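Local coordinates for alpha-L-arabinofuranosidase B (Aspergillus kawachii, PDB 6SXT), which hydrolyses terminal non-reducing alpha-L-arabinofuranoside residues from arabinoxylan, L-arabinan and arabinogalactan, thereby taking part in the breakdown of plant hemicellulose, at residues 159-164 / 201-206; 180-185 / 230-235. One frame throughout, in Å; residues are numbered along the deposited sequence.

Contact 1 of 2, residues 159-164 / 201-206; sequences ACCFDY and MVDMEN. With LXE ([(1~{S},2~{S},3~{S},4~{S})-2-(hydroxymethyl)-3,4-bis(oxidanyl)cyclopentyl]azanium), chain G.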
# COMPACT_ATOMS: atom_id res chain seq x y z
N ALA A 159 3.04 12.62 4.52
CA ALA A 159 4.40 12.37 5.04
C ALA A 159 5.33 12.03 3.89
O ALA A 159 4.90 11.48 2.88
CB ALA A 159 4.37 11.31 6.07
N CYS A 160 6.61 12.33 4.01
CA CYS A 160 7.56 12.03 2.93
C CYS A 160 7.89 10.54 2.96
O CYS A 160 8.23 10.02 4.03
CB CYS A 160 8.83 12.82 3.07
SG CYS A 160 9.94 12.58 1.68
N CYS A 161 7.79 9.81 1.85
CA CYS A 161 7.31 10.25 0.55
C CYS A 161 6.84 9.01 -0.21
O CYS A 161 7.56 8.01 -0.19
CB CYS A 161 8.35 10.88 -0.36
SG CYS A 161 8.70 12.65 -0.03
N PHE A 162 5.65 9.03 -0.80
CA PHE A 162 5.16 7.83 -1.53
C PHE A 162 5.60 7.98 -2.98
O PHE A 162 4.90 8.62 -3.80
CB PHE A 162 3.64 7.67 -1.42
CG PHE A 162 3.21 6.38 -2.07
CD1 PHE A 162 3.49 5.20 -1.44
CD2 PHE A 162 2.64 6.35 -3.34
CE1 PHE A 162 3.18 3.98 -2.01
CE2 PHE A 162 2.34 5.13 -3.93
CZ PHE A 162 2.61 3.96 -3.26
N ASP A 163 6.77 7.46 -3.30
CA ASP A 163 7.43 7.65 -4.60
C ASP A 163 7.53 6.34 -5.39
O ASP A 163 7.61 5.26 -4.83
CB ASP A 163 8.83 8.23 -4.52
CG ASP A 163 8.95 9.65 -4.06
OD1 ASP A 163 7.94 10.29 -3.77
OD2 ASP A 163 10.17 10.09 -3.93
N TYR A 164 7.61 6.48 -6.70
CA TYR A 164 8.02 5.39 -7.60
C TYR A 164 8.89 6.01 -8.67
O TYR A 164 8.44 6.92 -9.40
CB TYR A 164 6.84 4.67 -8.25
CG TYR A 164 7.24 3.63 -9.26
CD1 TYR A 164 7.93 2.50 -8.86
CD2 TYR A 164 7.01 3.77 -10.62
CE1 TYR A 164 8.33 1.52 -9.75
CE2 TYR A 164 7.37 2.80 -11.54
CZ TYR A 164 8.04 1.65 -11.11
OH TYR A 164 8.41 0.72 -12.05
N MET A 201 2.99 14.63 -8.06
CA MET A 201 4.10 15.59 -8.21
C MET A 201 5.34 14.80 -8.63
O MET A 201 5.28 13.55 -8.72
CB MET A 201 4.34 16.34 -6.91
CG MET A 201 3.13 17.13 -6.53
SD MET A 201 3.40 18.33 -5.15
CE MET A 201 3.07 17.27 -3.78
N VAL A 202 6.42 15.50 -8.85
CA VAL A 202 7.70 14.84 -9.22
C VAL A 202 8.70 15.16 -8.13
O VAL A 202 8.97 16.34 -7.88
CB VAL A 202 8.21 15.21 -10.60
CG1 VAL A 202 9.55 14.58 -10.91
CG2 VAL A 202 7.17 14.81 -11.65
N ASP A 203 9.25 14.11 -7.56
CA ASP A 203 10.31 14.23 -6.53
C ASP A 203 11.61 14.33 -7.30
O ASP A 203 12.05 13.37 -7.94
CB ASP A 203 10.25 13.06 -5.56
CG ASP A 203 11.11 13.22 -4.32
OD1 ASP A 203 11.92 14.21 -4.34
OD2 ASP A 203 10.87 12.42 -3.36
N MET A 204 12.27 15.50 -7.17
CA MET A 204 13.58 15.74 -7.81
C MET A 204 14.67 15.90 -6.73
O MET A 204 15.78 16.26 -7.12
CB MET A 204 13.53 16.97 -8.71
CG MET A 204 12.58 16.80 -9.88
SD MET A 204 12.80 18.11 -11.13
CE MET A 204 11.24 17.95 -12.02
N GLU A 205 14.33 15.56 -5.50
CA GLU A 205 15.16 15.66 -4.27
C GLU A 205 15.19 17.13 -3.79
O GLU A 205 15.46 18.04 -4.59
CB GLU A 205 16.56 15.08 -4.49
CG GLU A 205 17.40 15.00 -3.22
CD GLU A 205 16.84 14.15 -2.09
OE1 GLU A 205 17.36 13.10 -1.75
OE2 GLU A 205 15.68 14.55 -1.43
N ASN A 206 14.92 17.26 -2.50
CA ASN A 206 14.76 18.53 -1.77
C ASN A 206 13.66 19.35 -2.43
O ASN A 206 13.62 20.58 -2.31
CB ASN A 206 16.08 19.31 -1.70
CG ASN A 206 17.21 18.46 -1.14
OD1 ASN A 206 18.33 18.57 -1.62
ND2 ASN A 206 16.95 17.63 -0.15
C1' LXE G . 15.24 13.90 -0.28
C2' LXE G . 14.48 12.58 -0.42
O2' LXE G . 15.21 11.63 -1.09
C3' LXE G . 13.29 13.04 -1.15
O3' LXE G . 12.29 11.94 -1.19
C4' LXE G . 12.81 14.17 -0.26
C5' LXE G . 11.96 15.18 -1.00
O5' LXE G . 12.54 15.71 -2.17
C6' LXE G . 14.16 14.79 0.28
N1' LXE G . 14.07 14.71 1.77
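Asp163 and Asp203 meet through their carboxylates in the buried part of the ligand pocket, where Asp163 lies against the ligand-binding Asp203 and may help hold its carboxylate in place. The two side chains cross at about a right angle, with carboxylate planes 83° apart, and Asp163 OD2 comes within 2.5 Å of Asp203 OD2. At that separation one of the acids probably holds a proton.

This is the tight part of the contact. With CG anti to the backbone N (chi1 -168°), Asp203 turns both oxygens to the inhibitor: OD2 accepts a hydrogen bond from O3' of LXE at 2.6 Å, and OD1 accepts one from O5' at 2.7 Å. A further bond helps to fix the rotation of the carboxylate: Glu205 N donates to Asp203 OD1 at 3.0 Å, on the anti side and 26° out of the carboxylate plane, closing an Asx turn. That turn leads straight into the nucleophile Glu205, whose OE2 is bonded covalently to C1' of LXE (1.4 Å).

Packing is looser on the side of the vicinal disulfide Cys160-Cys161, which is joined by a cis peptide. Cys161 SG lies 4.0 Å from Asp203 OD2, and Cys160 SG approaches O3' of LXE only to 3.8 Å. Cys160 and Asn206 are partly exposed, which puts the solvent side of the contact here.

Strands 163-164 and 199-203 flank strand 180-185 in one antiparallel sheet; the aspartates touch Met179, just before that middle strand, while Val202 packs on Trp239 and Ile241 of strand 238-245.

Contact 2 of 2, residues 180-185 / 230-235; sequences EAIYLG and AAVKGG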
# COMPACT_ATOMS: atom_id res chain seq x y z
N GLU A 180 14.36 11.47 -9.74
CA GLU A 180 13.21 11.83 -10.59
C GLU A 180 12.18 10.71 -10.45
O GLU A 180 12.37 9.62 -11.07
CB GLU A 180 13.66 11.95 -12.02
CG GLU A 180 12.57 12.46 -12.96
CD GLU A 180 13.10 12.74 -14.34
OE1 GLU A 180 13.49 11.81 -15.06
OE2 GLU A 180 13.15 13.98 -14.68
N ALA A 181 11.19 10.96 -9.62
CA ALA A 181 10.20 9.92 -9.28
C ALA A 181 8.81 10.54 -9.15
O ALA A 181 8.62 11.69 -8.77
CB ALA A 181 10.63 9.25 -8.00
N ILE A 182 7.83 9.73 -9.53
CA ILE A 182 6.41 9.98 -9.21
C ILE A 182 6.22 10.09 -7.71
O ILE A 182 6.67 9.19 -6.99
CB ILE A 182 5.52 8.89 -9.80
CG1 ILE A 182 5.63 8.83 -11.32
CG2 ILE A 182 4.09 9.07 -9.32
CD1 ILE A 182 5.08 7.51 -11.89
N TYR A 183 5.49 11.09 -7.28
CA TYR A 183 5.00 11.20 -5.91
C TYR A 183 3.46 11.29 -5.95
O TYR A 183 2.91 11.99 -6.81
CB TYR A 183 5.55 12.48 -5.25
CG TYR A 183 4.86 12.80 -3.96
CD1 TYR A 183 5.29 12.27 -2.75
CD2 TYR A 183 3.74 13.63 -3.90
CE1 TYR A 183 4.62 12.48 -1.56
CE2 TYR A 183 3.06 13.85 -2.72
CZ TYR A 183 3.50 13.30 -1.54
OH TYR A 183 2.80 13.46 -0.37
N LEU A 184 2.80 10.64 -5.01
CA LEU A 184 1.34 10.82 -4.81
C LEU A 184 1.05 10.98 -3.33
O LEU A 184 1.37 10.08 -2.55
CB LEU A 184 0.54 9.65 -5.39
CG LEU A 184 -0.97 9.79 -5.22
CD1 LEU A 184 -1.55 10.99 -5.93
CD2 LEU A 184 -1.66 8.52 -5.70
N GLY A 185 0.40 12.10 -2.96
CA GLY A 185 0.04 12.35 -1.58
C GLY A 185 -0.32 13.82 -1.40
O GLY A 185 -0.40 14.54 -2.37
N ALA A 230 -0.55 7.76 -13.19
CA ALA A 230 0.41 8.88 -13.12
C ALA A 230 1.48 8.61 -14.14
O ALA A 230 2.16 7.56 -14.01
CB ALA A 230 0.97 8.97 -11.72
N ALA A 231 1.73 9.52 -15.08
CA ALA A 231 2.76 9.35 -16.11
C ALA A 231 3.70 10.55 -16.02
O ALA A 231 3.23 11.71 -16.15
CB ALA A 231 2.21 9.20 -17.51
N VAL A 232 4.98 10.26 -15.85
CA VAL A 232 6.01 11.32 -15.63
C VAL A 232 7.13 11.07 -16.61
O VAL A 232 7.50 9.90 -16.91
CB VAL A 232 6.48 11.35 -14.16
CG1 VAL A 232 7.84 12.04 -14.00
CG2 VAL A 232 5.40 11.95 -13.30
N LYS A 233 7.75 12.13 -17.13
CA LYS A 233 8.89 11.96 -18.03
C LYS A 233 9.80 13.17 -17.88
O LYS A 233 9.33 14.22 -17.43
CB LYS A 233 8.44 11.76 -19.48
CG LYS A 233 7.48 12.81 -20.04
CD LYS A 233 6.85 12.36 -21.32
CE LYS A 233 5.78 13.29 -21.85
NZ LYS A 233 5.07 12.65 -23.00
N GLY A 234 11.08 12.92 -18.13
CA GLY A 234 12.11 13.95 -17.94
C GLY A 234 13.19 13.77 -18.96
O GLY A 234 13.63 12.66 -19.23
N GLY A 235 13.68 14.89 -19.49
CA GLY A 235 14.83 14.89 -20.40
C GLY A 235 15.63 16.15 -20.14
O GLY A 235 15.56 16.71 -19.08
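This is packing between the layers of the beta-sandwich catalytic domain, of the concanavalin-like type: strand 180-185 of the four-stranded sheet that carries active-site residues lies over strand 227-235 of the large antiparallel sheet. The segment axes approach to 7.6 Å and their N-to-C directions differ by 154°, so the strands run nearly antiparallel in separate layers and meet through side chains.

Ile182 carries the apolar part by spreading its two branches. Ile182 CG1, anti to the carbonyl carbon (chi1 -61°), slides alongside Val232 and comes 3.7 Å from Val232 CG2, whereas Ile182 CG2 lies 3.9 Å from Ala230 CB. The terminal Ile182 CD1 rests 3.6 Å from Ala230 O. Met147 of strand 145-152 touches both Ile182 and Val232, and Val202 of strand 199-203 also touches Val232.

At the other end the extended side chain of Glu180 reaches across to Gly234. Its OE2 lies 3.4 Å from Gly234 CA, a close approach made possible because this glycine has no side chain in the way.

The chemistry therefore changes along the interface. Its middle is hydrocarbon, but one end buries a carboxylate, which Arg259 probably neutralises: NH1 forms a salt bridge with Glu180 OE2, and NH2 is hydrogen-bonded to Gly235 O. One arginine thus braces both layers, and its charge would also ease the proximity of Glu145 to Glu180.

Followed from the N terminus, the four segments alternate: 159-164 opens contact 1, 180-185 opens contact 2, then 201-206 closes the first over 36 intervening residues and 230-235 closes the second over 44. The two loops therefore cross, neither nesting inside the other. Strand 180-185, a partner in contact 2, lies between the two strands of contact 1. Asp203 N lies 2.8 Å from Ala181 O, probably hydrogen-bonded, so the substrate-binding Asp203 sits directly beside the strand packed in contact 2. Contact 1 thus joins strands across one sheet at the catalytic pocket, and contact 2 fastens that sheet to the larger sheet packed against it.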